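Long-range contacts in molybdopterin molybdotransferase (Pyrococcus horikoshii, PDB 1UZ5), which probably catalyses insertion of molybdate into adenylyl-molybdopterin, yielding Mo-molybdopterin and AMP, in the biosynthesis of the molybdenum cofactor: residues Lys180-Val185 and Gly220-Phe225; Gly247-Ile252 and Gly294-Gly299. All coordinates share one frame; numbering follows the deposited sequence.

How the contacts relate
Contacts 1 and 2 are two strand pairings of one mixed sheet, with centres about 10 Å apart. They meet where the strands 182-188 and 249-253 lie side by side, giving the order 222-229, 182-188, 249-253, 295-300. Among the bonds across that seam, probably, are K182 N to D248 OD2 (2.7 Å) and A184 N to V249 O (2.8 Å). On the face of V183 and V251, packing continues across it, V183 CG1 lying 3.6 Å from V251 CG2. Contact 1 includes strand 222-229, an edge strand of the sheet within this chain, where a sulfate, probably from the crystallisation liquor, binds F225 N; contact 2 is the more fully buried of the two.

Contact 1. Residues Lys180-Val185 and Gly220-Phe225. With SO4 (sulfate ion), chain D.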
loop_
_atom_site.group_PDB
_atom_site.type_symbol
_atom_site.label_atom_id
_atom_site.label_comp_id
_atom_site.label_asym_id
_atom_site.label_seq_id
_atom_site.Cartn_x
_atom_site.Cartn_y
_atom_site.Cartn_z
ATOM N N LYS A 180 7.468 -11.227 0.598
ATOM C CA LYS A 180 6.092 -11.445 1.026
ATOM C C LYS A 180 6.000 -12.433 2.181
ATOM O O LYS A 180 6.488 -13.554 2.086
ATOM C CB LYS A 180 5.247 -11.934 -0.154
ATOM C CG LYS A 180 5.139 -10.916 -1.280
ATOM C CD LYS A 180 4.358 -11.460 -2.458
ATOM C CE LYS A 180 4.203 -10.406 -3.544
ATOM N NZ LYS A 180 3.452 -10.935 -4.713
ATOM N N PRO A 181 5.393 -12.011 3.298
ATOM C CA PRO A 181 5.238 -12.882 4.469
ATOM C C PRO A 181 4.388 -14.077 4.032
ATOM O O PRO A 181 3.298 -13.897 3.489
ATOM C CB PRO A 181 4.488 -11.997 5.463
ATOM C CG PRO A 181 4.831 -10.605 5.030
ATOM C CD PRO A 181 4.766 -10.704 3.539
ATOM N N LYS A 182 4.889 -15.287 4.249
ATOM C CA LYS A 182 4.152 -16.476 3.854
ATOM C C LYS A 182 3.164 -16.910 4.925
ATOM O O LYS A 182 3.522 -17.060 6.092
ATOM C CB LYS A 182 5.111 -17.624 3.561
ATOM C CG LYS A 182 6.013 -17.398 2.369
ATOM C CD LYS A 182 6.913 -18.606 2.159
ATOM C CE LYS A 182 7.784 -18.439 0.923
ATOM N NZ LYS A 182 8.679 -19.611 0.724
ATOM N N VAL A 183 1.914 -17.100 4.525
ATOM C CA VAL A 183 0.881 -17.541 5.459
ATOM C C VAL A 183 0.289 -18.860 4.969
ATOM O O VAL A 183 -0.338 -18.908 3.911
ATOM C CB VAL A 183 -0.248 -16.510 5.576
ATOM C CG1 VAL A 183 -1.296 -16.996 6.578
ATOM C CG2 VAL A 183 0.322 -15.166 6.011
ATOM N N ALA A 184 0.519 -19.930 5.726
ATOM C CA ALA A 184 -0.005 -21.248 5.378
ATOM C C ALA A 184 -1.443 -21.301 5.891
ATOM O O ALA A 184 -1.695 -21.076 7.080
ATOM C CB ALA A 184 0.834 -22.340 6.035
ATOM N N VAL A 185 -2.377 -21.593 4.990
ATOM C CA VAL A 185 -3.793 -21.639 5.335
ATOM C C VAL A 185 -4.379 -23.043 5.286
ATOM O O VAL A 185 -4.147 -23.790 4.335
ATOM C CB VAL A 185 -4.612 -20.740 4.393
ATOM C CG1 VAL A 185 -6.099 -20.840 4.738
ATOM C CG2 VAL A 185 -4.121 -19.297 4.501
ATOM N N GLY A 220 -0.538 -7.975 0.575
ATOM C CA GLY A 220 0.907 -7.982 0.405
ATOM C C GLY A 220 1.653 -9.233 0.821
ATOM O O GLY A 220 2.877 -9.300 0.690
ATOM N N GLY A 221 0.938 -10.230 1.329
ATOM C CA GLY A 221 1.606 -11.454 1.730
ATOM C C GLY A 221 1.455 -12.523 0.668
ATOM O O GLY A 221 1.001 -12.251 -0.445
ATOM N N GLU A 222 1.860 -13.743 0.998
ATOM C CA GLU A 222 1.717 -14.856 0.075
ATOM C C GLU A 222 0.879 -15.937 0.755
ATOM O O GLU A 222 1.347 -16.610 1.676
ATOM C CB GLU A 222 3.068 -15.448 -0.309
ATOM C CG GLU A 222 2.936 -16.527 -1.380
ATOM C CD GLU A 222 4.217 -17.306 -1.600
ATOM O OE1 GLU A 222 5.310 -16.721 -1.445
ATOM O OE2 GLU A 222 4.129 -18.505 -1.944
ATOM N N GLY A 223 -0.363 -16.083 0.306
ATOM C CA GLY A 223 -1.239 -17.085 0.881
ATOM C C GLY A 223 -0.982 -18.431 0.239
ATOM O O GLY A 223 -1.066 -18.573 -0.981
ATOM N N ILE A 224 -0.647 -19.420 1.057
ATOM C CA ILE A 224 -0.386 -20.760 0.552
ATOM C C ILE A 224 -1.447 -21.700 1.127
ATOM O O ILE A 224 -1.480 -21.948 2.332
ATOM C CB ILE A 224 1.010 -21.241 0.970
ATOM C CG1 ILE A 224 2.063 -20.244 0.467
ATOM C CG2 ILE A 224 1.279 -22.633 0.390
ATOM C CD1 ILE A 224 3.463 -20.507 0.991
ATOM N N PHE A 225 -2.317 -22.212 0.262
ATOM C CA PHE A 225 -3.383 -23.106 0.705
ATOM C C PHE A 225 -2.864 -24.521 0.923
ATOM O O PHE A 225 -2.512 -25.220 -0.025
ATOM C CB PHE A 225 -4.530 -23.111 -0.313
ATOM C CG PHE A 225 -5.766 -23.826 0.169
ATOM C CD1 PHE A 225 -6.231 -23.639 1.469
ATOM C CD2 PHE A 225 -6.469 -24.677 -0.678
ATOM C CE1 PHE A 225 -7.382 -24.293 1.925
ATOM C CE2 PHE A 225 -7.620 -25.335 -0.235
ATOM C CZ PHE A 225 -8.075 -25.140 1.070
HETATM S S SO4 D . -2.870 -21.400 -3.544
HETATM O O1 SO4 D . -3.127 -19.931 -2.931
HETATM O O2 SO4 D . -1.894 -22.006 -2.655
HETATM O O3 SO4 D . -4.001 -22.063 -3.602
HETATM O O4 SO4 D . -2.245 -21.129 -4.808
HETATM O O HOH W 1 7.331 -15.005 -0.176
HETATM O O HOH W 2 1.385 -13.389 -3.402
#
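The F225 ring approaches V185 obliquely, its CD1 3.5 Å from V185 O and its CE1 farther off, while V185 CG1 packs against the same CD1 at 4.3 Å. CG of F225 stands anti to the backbone N (chi1 -170°); the side chain also touches C213 and D206. The second flat group, the E222 carboxylate, lies alongside K182 with both chains extended. Its OE1 meets the aliphatic part of K182, with CE at 3.8 Å, whereas NZ remains 4.9 Å from OE1, so the opposite charges are near without forming a salt bridge. OE1 instead accepts a hydrogen bond from a water that also donates to K180 O. I224 CD1 touches K182 CD on this same face.

The backbones form a parallel pair: E222 N to P181 O, V183 N to E222 O, I224 N to V183 O and V185 N to I224 O, all at 2.8-2.9 Å and nearly straight (168-177° at hydrogen). Helix 208-219 links the strands in a beta-alpha-beta crossover and packs on V183, V185 and F225. G220 ends it in a Schellman motif, and K180 CG packs against G220 O at 3.4 Å. At G221, a CB would clash with P181 O. On the outer side of 222-225, F225 N donates to O2 of a sulfate ion (3.0 Å), and R210 NH2 also binds this ion.

Contact 2. Residues Gly247-Ile252 and Gly294-Gly299; sequences GDVVVI and GKPVFG
G247 O accepts a hydrogen bond from K295 NZ at 2.9 Å, the donor lying slightly out of the carbonyl plane. The lysine chain is extended beyond CG, and it reaches across from the start of strand 295-300 to the residue that follows helix 233-246. NZ also binds V244 O, so one ammonium group grips two carbonyls at the C-terminal end of that helix, where the partial negative charge of the helix end would probably stabilise the ammonium. An alanine in place of K295 would probably leave G247 O and V244 O without this shared donor and let the helix end move more freely.

The side chain of D248 leaves the backbone pointing away from 294-299, and its OD2 accepts from K182 N, but the backbone O of D248 rests against P296 CD at 3.4 Å. From V249 on, the strands run parallel, their axes 8° apart and 4.7 Å at closest approach. This is the pairing of 249-253 with 295-300 within the mixed sheet of the probable molybdopterin-binding domain, sandwiched between helices. V249 CG1 meets the edge of the F298 ring near its plane, 4.1 Å from CD2, and L314, V315 and L318 of helix 304-322 also pack on the F298 side chain.

V250 N donates to P296 O, and V250 O receives F298 N at 2.8 Å. On the other face, V250 and V297 lie side by side, CB to CG1 4.1 Å, with A243 and V244 of helix 233-246 on V250. V251 CG2 comes to F298 CD2 obliquely. I252 N donates to F298 O at 2.7 Å, the last bond of the pair within these segments, and I252 CD1 meets V297 CG1 at 4.1 Å.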
loop_
_atom_site.group_PDB
_atom_site.type_symbol
_atom_site.label_atom_id
_atom_site.label_comp_id
_atom_site.label_asym_id
_atom_site.label_seq_id
_atom_site.Cartn_x
_atom_site.Cartn_y
_atom_site.Cartn_z
ATOM N N GLY A 247 5.218 -21.885 6.028
ATOM C CA GLY A 247 4.896 -20.493 6.286
ATOM C C GLY A 247 5.571 -19.827 7.468
ATOM O O GLY A 247 6.248 -20.473 8.265
ATOM N N ASP A 248 5.386 -18.514 7.563
ATOM C CA ASP A 248 5.929 -17.717 8.654
ATOM C C ASP A 248 4.796 -17.616 9.664
ATOM O O ASP A 248 5.003 -17.332 10.844
ATOM C CB ASP A 248 6.291 -16.312 8.167
ATOM C CG ASP A 248 7.274 -16.330 7.014
ATOM O OD1 ASP A 248 8.345 -16.961 7.155
ATOM O OD2 ASP A 248 6.974 -15.712 5.970
ATOM N N VAL A 249 3.588 -17.848 9.165
ATOM C CA VAL A 249 2.379 -17.791 9.970
ATOM C C VAL A 249 1.414 -18.856 9.466
ATOM O O VAL A 249 1.369 -19.140 8.274
ATOM C CB VAL A 249 1.699 -16.410 9.842
ATOM C CG1 VAL A 249 0.341 -16.424 10.542
ATOM C CG2 VAL A 249 2.592 -15.335 10.437
ATOM N N VAL A 250 0.655 -19.456 10.380
ATOM C CA VAL A 250 -0.320 -20.474 10.008
ATOM C C VAL A 250 -1.699 -19.984 10.432
ATOM O O VAL A 250 -1.874 -19.486 11.545
ATOM C CB VAL A 250 -0.021 -21.833 10.692
ATOM C CG1 VAL A 250 -1.108 -22.857 10.333
ATOM C CG2 VAL A 250 1.335 -22.349 10.241
ATOM N N VAL A 251 -2.667 -20.085 9.531
ATOM C CA VAL A 251 -4.022 -19.664 9.849
ATOM C C VAL A 251 -4.956 -20.822 9.541
ATOM O O VAL A 251 -4.932 -21.388 8.446
ATOM C CB VAL A 251 -4.457 -18.422 9.038
ATOM C CG1 VAL A 251 -5.894 -18.056 9.390
ATOM C CG2 VAL A 251 -3.555 -17.244 9.361
ATOM N N ILE A 252 -5.769 -21.172 10.530
ATOM C CA ILE A 252 -6.707 -22.281 10.408
ATOM C C ILE A 252 -8.125 -21.782 10.651
ATOM O O ILE A 252 -8.363 -21.000 11.568
ATOM C CB ILE A 252 -6.381 -23.374 11.457
ATOM C CG1 ILE A 252 -4.902 -23.759 11.359
ATOM C CG2 ILE A 252 -7.264 -24.596 11.240
ATOM C CD1 ILE A 252 -4.379 -24.531 12.545
ATOM N N GLY A 294 8.331 -21.085 16.930
ATOM C CA GLY A 294 8.469 -19.651 16.744
ATOM C C GLY A 294 7.515 -18.983 15.773
ATOM O O GLY A 294 7.577 -17.769 15.585
ATOM N N LYS A 295 6.619 -19.749 15.164
ATOM C CA LYS A 295 5.682 -19.174 14.204
ATOM C C LYS A 295 4.266 -19.020 14.746
ATOM O O LYS A 295 3.704 -19.954 15.313
ATOM C CB LYS A 295 5.675 -20.030 12.938
ATOM C CG LYS A 295 7.068 -20.188 12.355
ATOM C CD LYS A 295 7.084 -21.047 11.118
ATOM C CE LYS A 295 8.485 -21.112 10.544
ATOM N NZ LYS A 295 8.533 -21.958 9.333
ATOM N N PRO A 296 3.678 -17.822 14.595
ATOM C CA PRO A 296 2.317 -17.576 15.077
ATOM C C PRO A 296 1.321 -18.507 14.384
ATOM O O PRO A 296 1.449 -18.796 13.193
ATOM C CB PRO A 296 2.077 -16.111 14.713
ATOM C CG PRO A 296 3.457 -15.515 14.775
ATOM C CD PRO A 296 4.286 -16.579 14.087
ATOM N N VAL A 297 0.343 -18.989 15.142
ATOM C CA VAL A 297 -0.685 -19.875 14.608
ATOM C C VAL A 297 -2.026 -19.336 15.082
ATOM O O VAL A 297 -2.193 -19.011 16.259
ATOM C CB VAL A 297 -0.517 -21.318 15.121
ATOM C CG1 VAL A 297 -1.540 -22.239 14.446
ATOM C CG2 VAL A 297 0.891 -21.800 14.847
ATOM N N PHE A 298 -2.973 -19.230 14.158
ATOM C CA PHE A 298 -4.303 -18.722 14.470
ATOM C C PHE A 298 -5.368 -19.761 14.129
ATOM O O PHE A 298 -5.298 -20.419 13.091
ATOM C CB PHE A 298 -4.589 -17.445 13.667
ATOM C CG PHE A 298 -3.752 -16.263 14.072
ATOM C CD1 PHE A 298 -4.222 -15.349 15.012
ATOM C CD2 PHE A 298 -2.505 -16.050 13.496
ATOM C CE1 PHE A 298 -3.463 -14.232 15.370
ATOM C CE2 PHE A 298 -1.736 -14.936 13.845
ATOM C CZ PHE A 298 -2.217 -14.025 14.782
ATOM N N GLY A 299 -6.340 -19.906 15.025
ATOM C CA GLY A 299 -7.442 -20.829 14.805
ATOM C C GLY A 299 -8.668 -19.938 14.784
ATOM O O GLY A 299 -9.084 -19.432 15.825
#